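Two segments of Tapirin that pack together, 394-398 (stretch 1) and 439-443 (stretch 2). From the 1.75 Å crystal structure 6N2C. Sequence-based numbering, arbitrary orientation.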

ATOM      1  N   ILE A 394      19.066  22.925   8.547  1.00 20.60           N
ATOM      2  CA  ILE A 394      18.292  22.251   9.585  1.00 19.66           C
ATOM      3  C   ILE A 394      17.735  23.344  10.480  1.00 21.69           C
ATOM      4  O   ILE A 394      18.446  24.267  10.909  1.00 18.30           O
ATOM      5  CB  ILE A 394      19.134  21.265  10.376  1.00 19.39           C
ATOM      6  CG1 ILE A 394      19.771  20.217   9.452  1.00 21.07           C
ATOM      7  CG2 ILE A 394      18.395  20.660  11.564  1.00 18.92           C
ATOM      8  CD1 ILE A 394      20.763  19.276  10.132  1.00 21.06           C
ATOM      9  N   VAL A 395      16.477  23.185  10.830  1.00 19.05           N
ATOM     10  CA  VAL A 395      15.779  24.024  11.781  1.00 19.22           C
ATOM     11  C   VAL A 395      15.411  23.161  12.934  1.00 20.03           C
ATOM     12  O   VAL A 395      14.711  22.182  12.749  1.00 21.25           O
ATOM     13  CB  VAL A 395      14.514  24.634  11.114  1.00 21.24           C
ATOM     14  CG1 VAL A 395      13.692  25.413  12.125  1.00 22.39           C
ATOM     15  CG2 VAL A 395      14.937  25.555  10.001  1.00 22.74           C
ATOM     16  N   CYS A 396      15.810  23.491  14.159  1.00 18.33           N
ATOM     17  CA  CYS A 396      15.469  22.688  15.288  1.00 20.12           C
ATOM     18  C   CYS A 396      14.794  23.653  16.310  1.00 22.63           C
ATOM     19  O   CYS A 396      15.469  24.536  16.850  1.00 20.51           O
ATOM     20  CB  CYS A 396      16.696  22.010  15.923  1.00 19.94           C
ATOM     21  SG  CYS A 396      16.306  21.106  17.414  1.00 22.41           S
ATOM     22  N   SER A 397      13.498  23.475  16.615  1.00 18.72           N
ATOM     23  CA  SER A 397      12.800  24.353  17.579  1.00 19.93           C
ATOM     24  C   SER A 397      12.922  23.914  18.992  1.00 20.19           C
ATOM     25  O   SER A 397      12.588  24.689  19.907  1.00 23.89           O
ATOM     26  CB  SER A 397      11.331  24.374  17.198  1.00 21.65           C
ATOM     27  OG  SER A 397      10.838  23.018  17.246  1.00 20.90           O
ATOM     28  N   GLY A 398      13.387  22.660  19.266  1.00 17.78           N
ATOM     29  CA  GLY A 398      13.432  22.113  20.599  1.00 19.99           C
ATOM     30  C   GLY A 398      14.861  22.020  21.080  1.00 22.12           C
ATOM     31  O   GLY A 398      15.515  23.031  21.214  1.00 21.23           O
TER
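Stretch 2, residues 439-443: NVNFQ

How does the backbone of stretch 2 lie on stretch 1? Ile394, Val395 and Cys396 belong to a strand that begins earlier in the chain, whereas Asn439 to Gln443 form neither helix nor strand, although Asn441, Phe442 and Gln443 are extended in their backbone angles. Stretch 2 runs across stretch 1 rather than alongside it. The two chains approach most closely in register at Ser397 and Asn441, with CA of Ser397 5.5 Å from CA of Asn441. No hydrogen bond joins the stretches directly, so stretch 2 is not added to the strand as a further sheet member; it rests against it mainly through side chains. The contact is small, burying 247 Å² over both sides.

Which apolar groups meet? Val395 points its CA-to-CB bond toward stretch 2, and Val440 and Phe442 point theirs toward stretch 1. The residue between them, Asn441, points away, an alternation that fits the extended backbone and brings both apolar side chains to the same partner. CG1 of Val395 lies 3.5 Å from CG2 of Val440, a close van der Waals contact, and 4.2 Å from CD1 of Phe442, a looser one. The methyl group thus touches both residues, approaching the phenyl ring obliquely.

What do Cys396, Ser397 and Gly398 contribute? The CA-to-CB bond of Cys396 points away, and its backbone makes the contact instead: its O is 3.5 Å from CG1 of Val440. The CA-to-CB bond of Ser397 points toward stretch 2, and its CB packs 3.6 Å from the carbonyl O of Val440. With chi1 in the p rotamer, its OG comes 3.8 Å from CE1 of Phe442, again obliquely to the ring. This is packing rather than a polar bond; the hydroxyl is hydrogen-bonded elsewhere in the structure. Gly398 has no contact with stretch 2.

Is there any polar link, and what steadies stretch 2 itself? Water 1 lies between the two backbones, 3.0 Å from O of Ser397 and 2.8 Å from O of Val440. Both carbonyls are acceptors, so water can join them where they could not bond to each other. Within stretch 2, side-chain amides make two nearly straight hydrogen bonds: ND2 of Asn441 donates to the backbone O of Asn439 at 3.0 Å, and NE2 of Gln443 donates to OD1 of Asn441 at 3.1 Å. Asn441 therefore serves as both donor and acceptor, linking alternate residues along the segment while Val440 and Phe442 face stretch 1.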

ATOM      1  N   ASN A 439      13.417  31.989  19.104  1.00 17.93           N
ATOM      2  CA  ASN A 439      11.970  31.989  18.708  1.00 19.17           C
ATOM      3  C   ASN A 439      11.714  31.115  17.485  1.00 19.40           C
ATOM      4  O   ASN A 439      10.617  31.087  16.973  1.00 20.10           O
ATOM      5  CB  ASN A 439      11.508  33.416  18.384  1.00 17.16           C
ATOM      6  CG  ASN A 439      11.497  34.296  19.580  1.00 16.87           C
ATOM      7  OD1 ASN A 439      11.277  33.816  20.675  1.00 22.32           O
ATOM      8  ND2 ASN A 439      11.589  35.592  19.352  1.00 18.42           N
ATOM      9  N   VAL A 440      12.677  30.328  17.065  1.00 17.79           N
ATOM     10  CA  VAL A 440      12.516  29.587  15.823  1.00 17.57           C
ATOM     11  C   VAL A 440      11.356  28.579  16.020  1.00 15.23           C
ATOM     12  O   VAL A 440      11.140  28.001  17.119  1.00 20.52           O
ATOM     13  CB  VAL A 440      13.830  28.887  15.307  1.00 20.62           C
ATOM     14  CG1 VAL A 440      14.150  27.735  16.203  1.00 23.21           C
ATOM     15  CG2 VAL A 440      13.629  28.444  13.898  1.00 24.28           C
ATOM     16  N   ASN A 441      10.476  28.551  15.009  1.00 17.01           N
ATOM     17  CA  ASN A 441       9.265  27.745  15.128  1.00 18.12           C
ATOM     18  C   ASN A 441       8.785  27.350  13.770  1.00 18.05           C
ATOM     19  O   ASN A 441       9.078  28.004  12.807  1.00 18.09           O
ATOM     20  CB  ASN A 441       8.135  28.474  15.898  1.00 20.46           C
ATOM     21  CG  ASN A 441       7.579  29.644  15.084  1.00 20.38           C
ATOM     22  OD1 ASN A 441       6.640  29.486  14.286  1.00 21.25           O
ATOM     23  ND2 ASN A 441       8.254  30.816  15.186  1.00 19.45           N
ATOM     24  N   PHE A 442       8.045  26.238  13.694  1.00 19.02           N
ATOM     25  CA  PHE A 442       7.405  25.860  12.434  1.00 18.90           C
ATOM     26  C   PHE A 442       6.163  25.012  12.758  1.00 17.82           C
ATOM     27  O   PHE A 442       6.059  24.331  13.784  1.00 18.62           O
ATOM     28  CB  PHE A 442       8.363  25.092  11.468  1.00 21.80           C
ATOM     29  CG  PHE A 442       8.848  23.803  12.034  1.00 18.46           C
ATOM     30  CD1 PHE A 442       9.867  23.812  12.980  1.00 21.33           C
ATOM     31  CD2 PHE A 442       8.232  22.590  11.700  1.00 19.62           C
ATOM     32  CE1 PHE A 442      10.344  22.634  13.535  1.00 20.49           C
ATOM     33  CE2 PHE A 442       8.686  21.419  12.270  1.00 17.53           C
ATOM     34  CZ  PHE A 442       9.722  21.449  13.220  1.00 19.77           C
ATOM     35  N   GLN A 443       5.246  25.035  11.837  1.00 19.12           N
ATOM     36  CA  GLN A 443       3.953  24.364  11.992  1.00 20.91           C
ATOM     37  C   GLN A 443       3.852  23.486  10.742  1.00 18.53           C
ATOM     38  O   GLN A 443       3.841  23.960   9.653  1.00 19.79           O
ATOM     39  CB  GLN A 443       2.731  25.369  12.083  1.00 22.01           C
ATOM     40  CG  GLN A 443       2.609  26.179  13.371  1.00 20.80           C
ATOM     41  CD  GLN A 443       3.649  27.250  13.425  1.00 22.36           C
ATOM     42  OE1 GLN A 443       3.683  28.064  12.539  1.00 20.66           O
ATOM     43  NE2 GLN A 443       4.550  27.207  14.419  1.00 18.36           N
TER
HETATM   44  O   HOH W   1      11.964  27.617  19.786  1.00 24.68           O